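Local coordinates for DUF1881 domain-containing protein (Neurospora crassa, PDB 5Z6D) that is an abundant perithecial protein of uncertain function that joins a calcium-site-bearing betagamma-crystallin domain to an Ig-like domain, with an interface between them that renders the calcium site inoperative, at residues D30-G35 / L80-V85; K51-Q56 / Y64-T69. The protein carries 1 engineered substitution. One frame throughout, in Å; residues are numbered along the deposited sequence.

Interaction 1: residues D30-G35 / L80-V85; sequences DVSVPG and LSRFRV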
ATOM      1  N   ASP A  30       9.657   8.053   9.034  1.00 15.24           N
ATOM      2  CA  ASP A  30       8.549   8.295   8.136  1.00 15.95           C
ATOM      3  C   ASP A  30       8.707   9.724   7.657  1.00 20.67           C
ATOM      4  O   ASP A  30       8.722  10.655   8.464  1.00 21.99           O
ATOM      5  CB  ASP A  30       7.230   8.076   8.870  1.00 19.94           C
ATOM      6  CG  ASP A  30       6.017   8.156   7.965  1.00 26.26           C
ATOM      7  OD1 ASP A  30       5.883   9.135   7.206  1.00 21.31           O
ATOM      8  OD2 ASP A  30       5.179   7.228   8.029  1.00 36.28           O
ATOM      9  N   VAL A  31       8.849   9.893   6.349  1.00 16.43           N
ATOM     10  CA  VAL A  31       9.231  11.167   5.769  1.00 17.96           C
ATOM     11  C   VAL A  31       8.262  11.613   4.677  1.00 22.60           C
ATOM     12  O   VAL A  31       7.996  10.874   3.722  1.00 21.29           O
ATOM     13  CB  VAL A  31      10.643  11.098   5.169  1.00 17.31           C
ATOM     14  CG1 VAL A  31      10.983  12.408   4.478  1.00 20.14           C
ATOM     15  CG2 VAL A  31      11.665  10.745   6.247  1.00 18.48           C
ATOM     16  N   SER A  32       7.749  12.824   4.821  1.00 18.44           N
ATOM     17  CA  SER A  32       6.883  13.432   3.825  1.00 17.60           C
ATOM     18  C   SER A  32       7.525  14.692   3.268  1.00 24.41           C
ATOM     19  O   SER A  32       8.076  15.504   4.019  1.00 25.92           O
ATOM     20  CB  SER A  32       5.513  13.760   4.435  1.00 22.86           C
ATOM     21  OG  SER A  32       4.783  12.590   4.736  1.00 25.34           O
ATOM     22  N   VAL A  33       7.452  14.847   1.953  1.00 22.32           N
ATOM     23  CA  VAL A  33       8.068  15.970   1.262  1.00 23.11           C
ATOM     24  C   VAL A  33       6.979  16.796   0.590  1.00 27.84           C
ATOM     25  O   VAL A  33       5.891  16.277   0.307  1.00 25.16           O
ATOM     26  CB  VAL A  33       9.107  15.479   0.237  1.00 30.01           C
ATOM     27  CG1 VAL A  33      10.133  14.609   0.936  1.00 29.10           C
ATOM     28  CG2 VAL A  33       8.429  14.712  -0.888  1.00 30.99           C
ATOM     29  N   PRO A  34       7.251  18.094   0.358  1.00 34.95           N
ATOM     30  CA  PRO A  34       6.237  19.007  -0.186  1.00 35.18           C
ATOM     31  C   PRO A  34       5.790  18.664  -1.612  1.00 36.94           C
ATOM     32  O   PRO A  34       4.612  18.818  -1.938  1.00 40.99           O
ATOM     33  CB  PRO A  34       6.939  20.370  -0.156  1.00 39.69           C
ATOM     34  CG  PRO A  34       8.040  20.218   0.836  1.00 40.86           C
ATOM     35  CD  PRO A  34       8.490  18.804   0.724  1.00 36.59           C
ATOM     36  N   GLY A  35       6.714  18.209  -2.450  1.00 30.38           N
ATOM     37  CA  GLY A  35       6.387  17.917  -3.838  1.00 30.17           C
ATOM     38  C   GLY A  35       6.371  16.432  -4.132  1.00 33.80           C
ATOM     39  O   GLY A  35       5.413  15.730  -3.811  1.00 34.94           O
ATOM     40  N   LEU A  80       5.393  10.063  -6.091  1.00 28.92           N
ATOM     41  CA  LEU A  80       5.363   9.593  -4.695  1.00 21.39           C
ATOM     42  C   LEU A  80       5.988  10.637  -3.779  1.00 23.22           C
ATOM     43  O   LEU A  80       6.995  11.254  -4.123  1.00 24.52           O
ATOM     44  CB  LEU A  80       6.084   8.249  -4.548  1.00 21.85           C
ATOM     45  CG  LEU A  80       5.600   7.117  -5.459  1.00 24.03           C
ATOM     46  CD1 LEU A  80       6.167   5.790  -4.991  1.00 24.59           C
ATOM     47  CD2 LEU A  80       4.077   7.052  -5.528  1.00 24.92           C
ATOM     48  N   SER A  81       5.370  10.865  -2.626  1.00 22.84           N
ATOM     49  CA  SER A  81       5.736  12.018  -1.816  1.00 24.14           C
ATOM     50  C   SER A  81       5.969  11.667  -0.361  1.00 22.58           C
ATOM     51  O   SER A  81       6.262  12.540   0.448  1.00 23.17           O
ATOM     52  CB  SER A  81       4.647  13.074  -1.911  1.00 28.16           C
ATOM     53  OG  SER A  81       3.410  12.507  -1.527  1.00 28.31           O
ATOM     54  N   ARG A  82       5.863  10.387  -0.020  1.00 17.69           N
ATOM     55  CA  ARG A  82       6.083   9.980   1.359  1.00 19.48           C
ATOM     56  C   ARG A  82       6.776   8.632   1.367  1.00 19.62           C
ATOM     57  O   ARG A  82       6.594   7.856   0.440  1.00 18.91           O
ATOM     58  CB  ARG A  82       4.750   9.913   2.110  1.00 19.72           C
ATOM     59  CG  ARG A  82       4.829   9.432   3.551  1.00 22.89           C
ATOM     60  CD  ARG A  82       3.474   9.606   4.234  1.00 24.07           C
ATOM     61  NE  ARG A  82       3.517   9.201   5.635  1.00 24.65           N
ATOM     62  CZ  ARG A  82       2.441   9.059   6.398  1.00 26.11           C
ATOM     63  NH1 ARG A  82       1.237   9.284   5.888  1.00 29.90           N
ATOM     64  NH2 ARG A  82       2.569   8.681   7.664  1.00 31.42           N
ATOM     65  N   PHE A  83       7.604   8.366   2.371  1.00 15.29           N
ATOM     66  CA  PHE A  83       8.153   7.023   2.505  1.00 14.81           C
ATOM     67  C   PHE A  83       8.382   6.652   3.952  1.00 20.42           C
ATOM     68  O   PHE A  83       8.484   7.514   4.812  1.00 18.48           O
ATOM     69  CB  PHE A  83       9.458   6.853   1.701  1.00 17.62           C
ATOM     70  CG  PHE A  83      10.635   7.676   2.202  1.00 16.46           C
ATOM     71  CD1 PHE A  83      11.465   7.201   3.215  1.00 15.20           C
ATOM     72  CD2 PHE A  83      10.942   8.902   1.616  1.00 19.44           C
ATOM     73  CE1 PHE A  83      12.564   7.939   3.657  1.00 17.38           C
ATOM     74  CE2 PHE A  83      12.050   9.646   2.045  1.00 19.04           C
ATOM     75  CZ  PHE A  83      12.854   9.166   3.064  1.00 17.40           C
ATOM     76  N   ARG A  84       8.448   5.354   4.207  1.00 14.34           N
ATOM     77  CA  ARG A  84       8.780   4.852   5.526  1.00 13.63           C
ATOM     78  C   ARG A  84       9.894   3.843   5.347  1.00 17.93           C
ATOM     79  O   ARG A  84       9.856   3.002   4.441  1.00 17.27           O
ATOM     80  CB  ARG A  84       7.568   4.219   6.227  1.00 16.62           C
ATOM     81  CG  ARG A  84       7.869   3.805   7.662  1.00 21.09           C
ATOM     82  CD  ARG A  84       6.630   3.263   8.386  1.00 23.87           C
ATOM     83  NE  ARG A  84       5.527   4.219   8.420  1.00 25.63           N
ATOM     84  CZ  ARG A  84       4.340   3.951   8.958  1.00 31.30           C
ATOM     85  NH1 ARG A  84       4.118   2.754   9.489  1.00 27.33           N
ATOM     86  NH2 ARG A  84       3.376   4.865   8.957  1.00 34.45           N
ATOM     87  N   VAL A  85      10.917   3.958   6.179  1.00 15.99           N
ATOM     88  CA  VAL A  85      11.974   2.970   6.214  1.00 16.06           C
ATOM     89  C   VAL A  85      11.599   1.926   7.255  1.00 19.11           C
ATOM     90  O   VAL A  85      11.391   2.258   8.438  1.00 19.99           O
ATOM     91  CB  VAL A  85      13.342   3.585   6.560  1.00 15.32           C
ATOM     92  CG1 VAL A  85      14.431   2.528   6.435  1.00 18.03           C
ATOM     93  CG2 VAL A  85      13.629   4.818   5.679  1.00 18.54           C
TER
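Three backbone hydrogen bonds join strand 30-32, an outer strand of its sheet, and the residues just after it to 80-85, running antiparallel. Val-31 and Phe-83 form the hydrogen-bonded pair, exchanging N-H and carbonyl in both directions, and Val-33 N reaches Ser-81 O at 3.0 Å.

Charge dominates the face carrying Asp-30, Arg-82 and Arg-84. With CG anti to its backbone N, Asp-30 brings its carboxylate between two guanidinium groups, each turned 50° from its plane. Arg-82, extended from CG to NE, grips it side-on: NE takes the syn lone pair of OD1 at 2.8 Å, while NH2 meets OD2 from above the carboxylate plane. Arg-84, bent at chi3 (-58°), directs both NE and NH2 to OD2, so that this oxygen accepts three N-H groups and the two like charges are probably balanced in part.

On the other face the contact is apolar. Val-31 CB lies over the Phe-83 ring, 3.9 Å from its centroid, in a CH-pi contact, and Tyr-25 meets that ring edge-to-face.

Ser-81, which belongs to the calcium site, here without its ion, and whose OG bonds His-57 and Gln-56, forms with Arg-82 a classic beta bulge opposite Trp-55, within an antiparallel sheet of the betagamma-crystallin domain.

Interaction 2: residues K51-Q56 / Y64-T69; sequences KVIAWQ and YREWTT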
ATOM      1  N   LYS A  51      14.193  -1.757   4.168  1.00 17.65           N
ATOM      2  CA  LYS A  51      13.311  -1.758   3.026  1.00 18.78           C
ATOM      3  C   LYS A  51      12.606  -0.407   3.033  1.00 17.99           C
ATOM      4  O   LYS A  51      12.390   0.165   4.101  1.00 17.96           O
ATOM      5  CB  LYS A  51      12.343  -2.929   3.133  1.00 30.07           C
ATOM      6  CG  LYS A  51      11.084  -2.870   2.337  1.00 26.84           C
ATOM      7  CD  LYS A  51      10.265  -4.079   2.752  1.00 25.50           C
ATOM      8  CE  LYS A  51       8.995  -4.214   1.992  1.00 33.58           C
ATOM      9  NZ  LYS A  51       8.424  -5.544   2.300  1.00 34.19           N
ATOM     10  N   VAL A  52      12.299   0.144   1.860  1.00 17.27           N
ATOM     11  CA  VAL A  52      11.551   1.397   1.808  1.00 16.81           C
ATOM     12  C   VAL A  52      10.178   1.156   1.220  1.00 18.85           C
ATOM     13  O   VAL A  52      10.047   0.521   0.168  1.00 17.78           O
ATOM     14  CB  VAL A  52      12.240   2.472   0.956  1.00 15.58           C
ATOM     15  CG1 VAL A  52      11.450   3.783   1.011  1.00 18.87           C
ATOM     16  CG2 VAL A  52      13.672   2.702   1.404  1.00 21.36           C
ATOM     17  N   ILE A  53       9.156   1.653   1.904  1.00 14.09           N
ATOM     18  CA  ILE A  53       7.826   1.708   1.312  1.00 15.77           C
ATOM     19  C   ILE A  53       7.515   3.162   1.009  1.00 14.41           C
ATOM     20  O   ILE A  53       7.500   3.983   1.913  1.00 15.45           O
ATOM     21  CB  ILE A  53       6.762   1.102   2.240  1.00 15.45           C
ATOM     22  CG1 ILE A  53       7.084  -0.369   2.530  1.00 15.13           C
ATOM     23  CG2 ILE A  53       5.368   1.257   1.617  1.00 17.00           C
ATOM     24  CD1 ILE A  53       6.247  -0.962   3.662  1.00 20.91           C
ATOM     25  N   ALA A  54       7.283   3.483  -0.263  1.00 15.32           N
ATOM     26  CA  ALA A  54       7.034   4.867  -0.694  1.00 14.45           C
ATOM     27  C   ALA A  54       5.637   4.993  -1.300  1.00 16.62           C
ATOM     28  O   ALA A  54       5.214   4.120  -2.040  1.00 16.37           O
ATOM     29  CB  ALA A  54       8.108   5.317  -1.710  1.00 19.20           C
ATOM     30  N   TRP A  55       4.916   6.070  -0.985  1.00 15.86           N
ATOM     31  CA  TRP A  55       3.575   6.211  -1.508  1.00 17.11           C
ATOM     32  C   TRP A  55       3.171   7.668  -1.650  1.00 18.57           C
ATOM     33  O   TRP A  55       3.984   8.589  -1.478  1.00 20.30           O
ATOM     34  CB  TRP A  55       2.565   5.420  -0.650  1.00 15.23           C
ATOM     35  CG  TRP A  55       2.244   5.886   0.770  1.00 13.34           C
ATOM     36  CD1 TRP A  55       1.107   6.527   1.173  1.00 18.08           C
ATOM     37  CD2 TRP A  55       3.032   5.663   1.958  1.00 15.78           C
ATOM     38  NE1 TRP A  55       1.144   6.734   2.542  1.00 19.83           N
ATOM     39  CE2 TRP A  55       2.307   6.228   3.040  1.00 17.81           C
ATOM     40  CE3 TRP A  55       4.267   5.059   2.213  1.00 19.47           C
ATOM     41  CZ2 TRP A  55       2.792   6.199   4.362  1.00 18.54           C
ATOM     42  CZ3 TRP A  55       4.746   5.032   3.523  1.00 19.92           C
ATOM     43  CH2 TRP A  55       4.005   5.597   4.581  1.00 20.90           C
ATOM     44  N   GLN A  56       1.910   7.857  -2.014  1.00 25.59           N
ATOM     45  CA  GLN A  56       1.390   9.162  -2.370  1.00 23.40           C
ATOM     46  C   GLN A  56       0.483   9.691  -1.261  1.00 24.99           C
ATOM     47  O   GLN A  56      -0.600   9.167  -1.044  1.00 31.74           O
ATOM     48  CB  GLN A  56       0.634   9.061  -3.694  1.00 30.19           C
ATOM     49  CG  GLN A  56       0.141  10.382  -4.198  1.00 35.99           C
ATOM     50  CD  GLN A  56       1.242  11.403  -4.232  1.00 36.93           C
ATOM     51  OE1 GLN A  56       1.270  12.330  -3.420  1.00 34.81           O
ATOM     52  NE2 GLN A  56       2.174  11.234  -5.164  1.00 34.92           N
ATOM     53  N   TYR A  64       1.920   3.114  -4.849  1.00 16.28           N
ATOM     54  CA  TYR A  64       3.109   2.961  -4.034  1.00 15.20           C
ATOM     55  C   TYR A  64       4.187   2.171  -4.754  1.00 19.40           C
ATOM     56  O   TYR A  64       3.930   1.535  -5.782  1.00 19.82           O
ATOM     57  CB  TYR A  64       2.777   2.269  -2.700  1.00 16.61           C
ATOM     58  CG  TYR A  64       2.561   0.768  -2.812  1.00 17.11           C
ATOM     59  CD1 TYR A  64       3.541  -0.125  -2.399  1.00 19.57           C
ATOM     60  CD2 TYR A  64       1.379   0.251  -3.337  1.00 17.55           C
ATOM     61  CE1 TYR A  64       3.358  -1.496  -2.511  1.00 20.38           C
ATOM     62  CE2 TYR A  64       1.183  -1.116  -3.446  1.00 19.61           C
ATOM     63  CZ  TYR A  64       2.177  -1.984  -3.025  1.00 22.96           C
ATOM     64  OH  TYR A  64       1.997  -3.346  -3.120  1.00 27.69           O
ATOM     65  N   ARG A  65       5.396   2.235  -4.208  1.00 15.60           N
ATOM     66  CA  ARG A  65       6.496   1.383  -4.633  1.00 16.77           C
ATOM     67  C   ARG A  65       7.193   0.838  -3.406  1.00 15.75           C
ATOM     68  O   ARG A  65       7.175   1.478  -2.355  1.00 16.58           O
ATOM     69  CB  ARG A  65       7.489   2.158  -5.487  1.00 19.22           C
ATOM     70  CG  ARG A  65       6.927   2.639  -6.801  1.00 21.44           C
ATOM     71  CD  ARG A  65       6.726   1.510  -7.794  1.00 23.81           C
ATOM     72  NE  ARG A  65       6.192   2.027  -9.053  1.00 26.18           N
ATOM     73  CZ  ARG A  65       6.936   2.399 -10.091  1.00 28.33           C
ATOM     74  NH1 ARG A  65       8.265   2.306 -10.044  1.00 28.87           N
ATOM     75  NH2 ARG A  65       6.350   2.859 -11.190  1.00 33.07           N
ATOM     76  N   GLU A  66       7.779  -0.347  -3.536  1.00 18.83           N
ATOM     77  CA  GLU A  66       8.658  -0.894  -2.509  1.00 20.76           C
ATOM     78  C   GLU A  66      10.063  -0.987  -3.063  1.00 17.64           C
ATOM     79  O   GLU A  66      10.258  -1.535  -4.148  1.00 21.05           O
ATOM     80  CB  GLU A  66       8.217  -2.288  -2.050  1.00 27.01           C
ATOM     81  CG  GLU A  66       6.968  -2.352  -1.196  1.00 34.89           C
ATOM     82  CD  GLU A  66       6.581  -3.794  -0.877  1.00 43.42           C
ATOM     83  OE1 GLU A  66       6.518  -4.614  -1.816  1.00 54.99           O
ATOM     84  OE2 GLU A  66       6.358  -4.115   0.307  1.00 47.43           O
ATOM     85  N   TRP A  67      11.040  -0.461  -2.333  1.00 16.71           N
ATOM     86  CA  TRP A  67      12.438  -0.642  -2.726  1.00 19.02           C
ATOM     87  C   TRP A  67      13.091  -1.556  -1.709  1.00 17.83           C
ATOM     88  O   TRP A  67      13.315  -1.150  -0.565  1.00 19.36           O
ATOM     89  CB  TRP A  67      13.160   0.703  -2.829  1.00 23.32           C
ATOM     90  CG  TRP A  67      12.479   1.609  -3.816  1.00 20.36           C
ATOM     91  CD1 TRP A  67      12.092   1.281  -5.075  1.00 21.43           C
ATOM     92  CD2 TRP A  67      12.106   2.978  -3.620  1.00 18.47           C
ATOM     93  NE1 TRP A  67      11.483   2.348  -5.681  1.00 23.12           N
ATOM     94  CE2 TRP A  67      11.476   3.406  -4.812  1.00 19.80           C
ATOM     95  CE3 TRP A  67      12.213   3.876  -2.550  1.00 19.27           C
ATOM     96  CZ2 TRP A  67      10.960   4.696  -4.965  1.00 21.25           C
ATOM     97  CZ3 TRP A  67      11.692   5.162  -2.705  1.00 19.11           C
ATOM     98  CH2 TRP A  67      11.083   5.555  -3.907  1.00 20.17           C
ATOM     99  N   THR A  68      13.337  -2.803  -2.117  1.00 20.49           N
ATOM    100  CA  THR A  68      13.836  -3.834  -1.216  1.00 23.88           C
ATOM    101  C   THR A  68      15.336  -4.015  -1.396  1.00 24.94           C
ATOM    102  O   THR A  68      16.010  -4.599  -0.552  1.00 25.77           O
ATOM    103  CB  THR A  68      13.118  -5.188  -1.436  1.00 26.08           C
ATOM    104  OG1 THR A  68      13.375  -5.681  -2.763  1.00 29.13           O
ATOM    105  CG2 THR A  68      11.626  -5.041  -1.243  1.00 34.33           C
ATOM    106  N   THR A  69      15.853  -3.525  -2.518  1.00 23.93           N
ATOM    107  CA  THR A  69      17.287  -3.545  -2.778  1.00 22.22           C
ATOM    108  C   THR A  69      17.686  -2.216  -3.402  1.00 23.43           C
ATOM    109  O   THR A  69      16.829  -1.442  -3.844  1.00 23.00           O
ATOM    110  CB  THR A  69      17.723  -4.707  -3.722  1.00 28.86           C
ATOM    111  OG1 THR A  69      17.179  -4.510  -5.037  1.00 30.76           O
ATOM    112  CG2 THR A  69      17.259  -6.058  -3.190  1.00 30.94           C
TER
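Strands 50-55 and 64-67 make a beta hairpin of the betagamma-crystallin domain, with Val-52/Trp-67 and Ala-54/Arg-65 as its hydrogen-bonded pairs. Each pair exchanges two backbone hydrogen bonds; the one from Ala-54 N to Arg-65 O is almost straight, at 175°.

Trp-67 can be followed outward from CB. Its CG stands anti to the carbonyl carbon (chi1 -58°), and chi2 (-48°) turns the benzo half of the indole toward the partner strand. CE3 is met first, by Val-52 CG1 at 3.6 Å. CZ3 lies near both Val-52 CG1 and Ala-54 CB, and CH2, farther along, rests 3.7 Å from Ala-54 CB. Ile-74 and Ile-77 of a loop also touch this indole.

The face bearing Ile-53 and Glu-66 packs against Ala-92 of strand 91-99. Here Lys-51, extended beyond CG, crosses Glu-66 obliquely and sets NZ 3.2 Å from OE2 in a salt bridge, while the same ammonium bonds the carbonyl of Thr-90. An alanine at Lys-51 would remove both polar links and would probably leave the Glu-66 carboxylate with its charge less well balanced. Nearer the turn, Trp-55 and Tyr-64 form a non-hydrogen-bonded pair; their rings diverge, and the two CB atoms touch at 3.8 Å.

After strands 9-13 and 23-26 the chain lays down 30-32, then passes Asp-39 of the calcium site and strand 43-46 to reach 50-55. A short connection returns it as strand 64-67, closing the small loop of interaction 2. Only after Gly-79 does strand 82-87 come back to 30-32, so interaction 1 closes the longer loop and interaction 2 is nested inside it. Across the sheet the order is 30-32, 82-87, 50-55, 64-67, and the two contacts meet at its middle, where Arg-82 O lies 2.8 Å from Trp-55 N. Strand 91-99 follows, and its sheet packs against the hairpin of interaction 2, where the crystallin domain probably meets the Ig-like domain.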